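Long-range contact in XC6422 protein (Xanthomonas campestris, PDB 2FUK), which is a small serine alpha/beta-hydrolase without a lid, and probably has hydrolase activity of the kind assigned to its family: residues L126-I140 against S150-Q162. Numbering follows the deposited sequence.
Sequences LRAAAALEPQVLISI and SDVQPPAQWLVIQ
The backbone O of S150 takes two hydrogen bonds from R127, 2.9 Å from NH1 and 3.0 Å from NH2. Both nitrogens reach it end-on, and the oxygen lies in the guanidinium plane. The R127 side chain bends at chi2 (-121°) and chi3 to bring its end round to this carbonyl. NH1 also donates a hydrogen bond to the backbone O of D148. V152 CG2 sits over one guanidinium face, 3.4 Å from NH1. Further along, A129 and A130 lie against the backbone and side chain of Q153.

Beyond helix 120-132, strands 136-140 and 158-162 run parallel, as neighbours in the central sheet of the alpha/beta-hydrolase fold. Backbone bonds run from L137 N to Q157 O, L159 N to L137 O, S139 N to L159 O and I161 N to S139 O. I138, I140, L159 and I161 share one face; helix 201-212 packs on I138, L159 and I161, and F197 on I140.

The opposite face carries L137, S139, W158 and V160. W158 NE1 donates to S139 OG at 2.9 Å, nearly straight (165°) and close to the indole plane. L137 CD2 makes a CH-pi contact over the five-membered ring, 3.9 Å from its centroid. L126 CD1 and P154 CB lie on that same side of the indole, and V160 CG2 lies on the other. P155 CD packs 3.6 Å from L137 CB. Q157 NE2 donates to Q135 O from above its carbonyl plane.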
loop_
_atom_site.group_PDB
_atom_site.type_symbol
_atom_site.label_atom_id
_atom_site.label_comp_id
_atom_site.label_asym_id
_atom_site.label_seq_id
_atom_site.Cartn_x
_atom_site.Cartn_y
_atom_site.Cartn_z
ATOM N N LEU A 126 -8.442 -21.603 -11.274
ATOM C CA LEU A 126 -8.654 -21.684 -12.717
ATOM C C LEU A 126 -9.536 -22.896 -13.041
ATOM O O LEU A 126 -10.481 -22.803 -13.828
ATOM C CB LEU A 126 -7.311 -21.797 -13.453
ATOM C CG LEU A 126 -7.399 -21.931 -14.974
ATOM C CD1 LEU A 126 -8.126 -20.733 -15.563
ATOM C CD2 LEU A 126 -6.000 -22.050 -15.563
ATOM N N ARG A 127 -9.231 -24.031 -12.422
ATOM C CA ARG A 127 -10.013 -25.239 -12.648
ATOM C C ARG A 127 -11.444 -25.046 -12.160
ATOM O O ARG A 127 -12.380 -25.598 -12.732
ATOM C CB ARG A 127 -9.371 -26.435 -11.932
ATOM C CG ARG A 127 -8.119 -26.987 -12.633
ATOM C CD ARG A 127 -8.313 -28.455 -13.002
ATOM N NE ARG A 127 -9.401 -28.639 -13.956
ATOM C CZ ARG A 127 -9.260 -28.676 -15.280
ATOM N NH1 ARG A 127 -8.061 -28.547 -15.836
ATOM N NH2 ARG A 127 -10.326 -28.843 -16.053
ATOM N N ALA A 128 -11.616 -24.254 -11.107
ATOM C CA ALA A 128 -12.945 -24.019 -10.560
ATOM C C ALA A 128 -13.708 -22.899 -11.260
ATOM O O ALA A 128 -14.884 -22.676 -10.977
ATOM C CB ALA A 128 -12.846 -23.730 -9.059
ATOM N N ALA A 129 -13.050 -22.206 -12.182
ATOM C CA ALA A 129 -13.686 -21.093 -12.884
ATOM C C ALA A 129 -14.978 -21.463 -13.611
ATOM O O ALA A 129 -15.963 -20.730 -13.533
ATOM C CB ALA A 129 -12.699 -20.461 -13.862
ATOM N N ALA A 130 -14.979 -22.591 -14.315
ATOM C CA ALA A 130 -16.175 -23.003 -15.055
ATOM C C ALA A 130 -17.385 -23.111 -14.143
ATOM O O ALA A 130 -18.459 -22.606 -14.460
ATOM C CB ALA A 130 -15.939 -24.339 -15.747
ATOM N N ALA A 131 -17.208 -23.781 -13.011
ATOM C CA ALA A 131 -18.302 -23.966 -12.070
ATOM C C ALA A 131 -18.696 -22.718 -11.279
ATOM O O ALA A 131 -19.874 -22.494 -11.022
ATOM C CB ALA A 131 -17.962 -25.100 -11.106
ATOM N N LEU A 132 -17.718 -21.897 -10.908
ATOM C CA LEU A 132 -17.991 -20.708 -10.101
ATOM C C LEU A 132 -18.280 -19.402 -10.842
ATOM O O LEU A 132 -18.740 -18.435 -10.235
ATOM C CB LEU A 132 -16.845 -20.513 -9.108
ATOM C CG LEU A 132 -16.615 -21.719 -8.189
ATOM C CD1 LEU A 132 -15.467 -21.419 -7.227
ATOM C CD2 LEU A 132 -17.898 -22.048 -7.424
ATOM N N GLU A 133 -18.017 -19.384 -12.144
ATOM C CA GLU A 133 -18.269 -18.223 -12.991
ATOM C C GLU A 133 -17.914 -16.860 -12.390
ATOM O O GLU A 133 -18.778 -15.985 -12.232
ATOM C CB GLU A 133 -19.733 -18.216 -13.430
ATOM C CG GLU A 133 -20.183 -19.505 -14.101
ATOM C CD GLU A 133 -21.589 -19.410 -14.670
ATOM O OE1 GLU A 133 -22.239 -20.472 -14.829
ATOM O OE2 GLU A 133 -22.040 -18.276 -14.972
ATOM N N PRO A 134 -16.635 -16.655 -12.047
ATOM C CA PRO A 134 -16.194 -15.381 -11.472
ATOM C C PRO A 134 -16.216 -14.274 -12.531
ATOM O O PRO A 134 -16.122 -14.546 -13.731
ATOM C CB PRO A 134 -14.782 -15.695 -10.998
ATOM C CG PRO A 134 -14.311 -16.693 -12.037
ATOM C CD PRO A 134 -15.515 -17.606 -12.137
ATOM N N GLN A 135 -16.343 -13.031 -12.085
ATOM C CA GLN A 135 -16.363 -11.894 -12.996
ATOM C C GLN A 135 -14.933 -11.607 -13.445
ATOM O O GLN A 135 -14.698 -11.193 -14.581
ATOM C CB GLN A 135 -16.977 -10.676 -12.290
ATOM C CG GLN A 135 -16.845 -9.344 -13.027
ATOM C CD GLN A 135 -17.708 -8.249 -12.400
ATOM O OE1 GLN A 135 -18.807 -7.940 -12.891
ATOM N NE2 GLN A 135 -17.222 -7.669 -11.301
ATOM N N VAL A 136 -13.989 -11.839 -12.537
ATOM C CA VAL A 136 -12.571 -11.633 -12.800
ATOM C C VAL A 136 -11.771 -12.775 -12.182
ATOM O O VAL A 136 -12.086 -13.236 -11.082
ATOM C CB VAL A 136 -12.061 -10.306 -12.176
ATOM C CG1 VAL A 136 -10.527 -10.294 -12.132
ATOM C CG2 VAL A 136 -12.560 -9.125 -12.980
ATOM N N LEU A 137 -10.749 -13.235 -12.901
ATOM C CA LEU A 137 -9.871 -14.294 -12.406
ATOM C C LEU A 137 -8.440 -13.773 -12.444
ATOM O O LEU A 137 -8.022 -13.193 -13.443
ATOM C CB LEU A 137 -9.960 -15.542 -13.283
ATOM C CG LEU A 137 -9.033 -16.701 -12.893
ATOM C CD1 LEU A 137 -9.442 -17.270 -11.538
ATOM C CD2 LEU A 137 -9.099 -17.784 -13.960
ATOM N N ILE A 138 -7.698 -13.968 -11.357
ATOM C CA ILE A 138 -6.309 -13.526 -11.304
ATOM C C ILE A 138 -5.439 -14.730 -10.985
ATOM O O ILE A 138 -5.657 -15.407 -9.981
ATOM C CB ILE A 138 -6.101 -12.458 -10.215
ATOM C CG1 ILE A 138 -6.952 -11.230 -10.529
ATOM C CG2 ILE A 138 -4.631 -12.075 -10.134
ATOM C CD1 ILE A 138 -7.152 -10.322 -9.340
ATOM N N SER A 139 -4.469 -15.005 -11.854
ATOM C CA SER A 139 -3.569 -16.137 -11.658
ATOM C C SER A 139 -2.145 -15.648 -11.471
ATOM O O SER A 139 -1.573 -15.058 -12.378
ATOM C CB SER A 139 -3.606 -17.071 -12.873
ATOM O OG SER A 139 -4.930 -17.459 -13.178
ATOM N N ILE A 140 -1.584 -15.891 -10.296
ATOM C CA ILE A 140 -0.220 -15.491 -10.005
ATOM C C ILE A 140 0.632 -16.756 -10.057
ATOM O O ILE A 140 0.443 -17.672 -9.264
ATOM C CB ILE A 140 -0.122 -14.849 -8.607
ATOM C CG1 ILE A 140 -1.093 -13.660 -8.518
ATOM C CG2 ILE A 140 1.310 -14.403 -8.345
ATOM C CD1 ILE A 140 -1.202 -13.046 -7.125
ATOM N N SER A 150 -6.096 -28.239 -19.029
ATOM C CA SER A 150 -6.964 -28.503 -20.170
ATOM C C SER A 150 -8.440 -28.431 -19.797
ATOM O O SER A 150 -8.825 -28.687 -18.659
ATOM C CB SER A 150 -6.641 -29.868 -20.791
ATOM O OG SER A 150 -6.748 -30.916 -19.850
ATOM N N ASP A 151 -9.264 -28.057 -20.765
ATOM C CA ASP A 151 -10.700 -27.951 -20.552
ATOM C C ASP A 151 -11.082 -27.042 -19.376
ATOM O O ASP A 151 -11.914 -27.402 -18.539
ATOM C CB ASP A 151 -11.311 -29.346 -20.356
ATOM C CG ASP A 151 -12.816 -29.363 -20.577
ATOM O OD1 ASP A 151 -13.432 -30.452 -20.489
ATOM O OD2 ASP A 151 -13.389 -28.284 -20.843
ATOM N N VAL A 152 -10.456 -25.873 -19.308
ATOM C CA VAL A 152 -10.770 -24.891 -18.277
ATOM C C VAL A 152 -11.539 -23.776 -18.978
ATOM O O VAL A 152 -11.357 -23.549 -20.180
ATOM C CB VAL A 152 -9.498 -24.312 -17.622
ATOM C CG1 VAL A 152 -9.855 -23.130 -16.750
ATOM C CG2 VAL A 152 -8.821 -25.371 -16.777
ATOM N N GLN A 153 -12.397 -23.083 -18.237
ATOM C CA GLN A 153 -13.193 -22.001 -18.811
ATOM C C GLN A 153 -13.146 -20.725 -17.982
ATOM O O GLN A 153 -14.107 -20.366 -17.294
ATOM C CB GLN A 153 -14.634 -22.473 -19.003
ATOM C CG GLN A 153 -14.752 -23.554 -20.071
ATOM C CD GLN A 153 -16.041 -24.345 -19.980
ATOM O OE1 GLN A 153 -16.241 -25.311 -20.729
ATOM N NE2 GLN A 153 -16.921 -23.955 -19.062
ATOM N N PRO A 154 -12.015 -20.010 -18.052
ATOM C CA PRO A 154 -11.853 -18.766 -17.303
ATOM C C PRO A 154 -12.760 -17.678 -17.851
ATOM O O PRO A 154 -13.267 -17.775 -18.975
ATOM C CB PRO A 154 -10.381 -18.436 -17.509
ATOM C CG PRO A 154 -10.134 -18.929 -18.888
ATOM C CD PRO A 154 -10.819 -20.276 -18.873
ATOM N N PRO A 155 -12.988 -16.626 -17.061
ATOM C CA PRO A 155 -13.842 -15.535 -17.520
ATOM C C PRO A 155 -13.063 -14.708 -18.535
ATOM O O PRO A 155 -11.845 -14.850 -18.657
ATOM C CB PRO A 155 -14.124 -14.759 -16.239
ATOM C CG PRO A 155 -12.843 -14.942 -15.465
ATOM C CD PRO A 155 -12.530 -16.402 -15.678
ATOM N N ALA A 156 -13.774 -13.854 -19.264
ATOM C CA ALA A 156 -13.153 -12.998 -20.263
ATOM C C ALA A 156 -12.109 -12.090 -19.630
ATOM O O ALA A 156 -11.073 -11.819 -20.224
ATOM C CB ALA A 156 -14.211 -12.164 -20.958
ATOM N N GLN A 157 -12.396 -11.607 -18.427
ATOM C CA GLN A 157 -11.467 -10.743 -17.710
ATOM C C GLN A 157 -10.581 -11.622 -16.833
ATOM O O GLN A 157 -10.944 -11.975 -15.714
ATOM C CB GLN A 157 -12.248 -9.725 -16.875
ATOM C CG GLN A 157 -13.040 -8.757 -17.761
ATOM C CD GLN A 157 -14.040 -7.885 -17.011
ATOM O OE1 GLN A 157 -14.515 -6.891 -17.552
ATOM N NE2 GLN A 157 -14.377 -8.258 -15.782
ATOM N N TRP A 158 -9.417 -11.969 -17.374
ATOM C CA TRP A 158 -8.451 -12.832 -16.711
ATOM C C TRP A 158 -7.054 -12.220 -16.781
ATOM O O TRP A 158 -6.585 -11.827 -17.853
ATOM C CB TRP A 158 -8.492 -14.208 -17.386
ATOM C CG TRP A 158 -7.516 -15.234 -16.884
ATOM C CD1 TRP A 158 -6.925 -15.289 -15.653
ATOM C CD2 TRP A 158 -7.046 -16.378 -17.607
ATOM N NE1 TRP A 158 -6.110 -16.398 -15.567
ATOM C CE2 TRP A 158 -6.169 -17.084 -16.753
ATOM C CE3 TRP A 158 -7.286 -16.879 -18.895
ATOM C CZ2 TRP A 158 -5.524 -18.262 -17.148
ATOM C CZ3 TRP A 158 -6.646 -18.051 -19.289
ATOM C CH2 TRP A 158 -5.774 -18.728 -18.417
ATOM N N LEU A 159 -6.402 -12.137 -15.625
ATOM C CA LEU A 159 -5.067 -11.564 -15.523
ATOM C C LEU A 159 -4.057 -12.584 -15.011
ATOM O O LEU A 159 -4.313 -13.271 -14.021
ATOM C CB LEU A 159 -5.088 -10.363 -14.573
ATOM C CG LEU A 159 -3.750 -9.743 -14.161
ATOM C CD1 LEU A 159 -3.074 -9.095 -15.358
ATOM C CD2 LEU A 159 -3.996 -8.707 -13.072
ATOM N N VAL A 160 -2.919 -12.675 -15.694
ATOM C CA VAL A 160 -1.849 -13.585 -15.303
ATOM C C VAL A 160 -0.590 -12.774 -15.008
ATOM O O VAL A 160 -0.197 -11.911 -15.798
ATOM C CB VAL A 160 -1.523 -14.605 -16.422
ATOM C CG1 VAL A 160 -0.277 -15.409 -16.042
ATOM C CG2 VAL A 160 -2.697 -15.543 -16.634
ATOM N N ILE A 161 0.026 -13.040 -13.862
ATOM C CA ILE A 161 1.255 -12.367 -13.464
ATOM C C ILE A 161 2.308 -13.444 -13.238
ATOM O O ILE A 161 2.095 -14.386 -12.472
ATOM C CB ILE A 161 1.051 -11.549 -12.177
ATOM C CG1 ILE A 161 0.011 -10.459 -12.444
ATOM C CG2 ILE A 161 2.377 -10.947 -11.718
ATOM C CD1 ILE A 161 -0.434 -9.715 -11.219
ATOM N N GLN A 162 3.443 -13.305 -13.913
ATOM C CA GLN A 162 4.499 -14.297 -13.802
ATOM C C GLN A 162 5.891 -13.724 -13.584
ATOM O O GLN A 162 6.316 -12.825 -14.302
ATOM C CB GLN A 162 4.510 -15.155 -15.072
ATOM C CG GLN A 162 5.647 -16.171 -15.134
ATOM C CD GLN A 162 5.499 -17.247 -14.082
ATOM O OE1 GLN A 162 6.460 -17.610 -13.397
ATOM N NE2 GLN A 162 4.296 -17.773 -13.954
#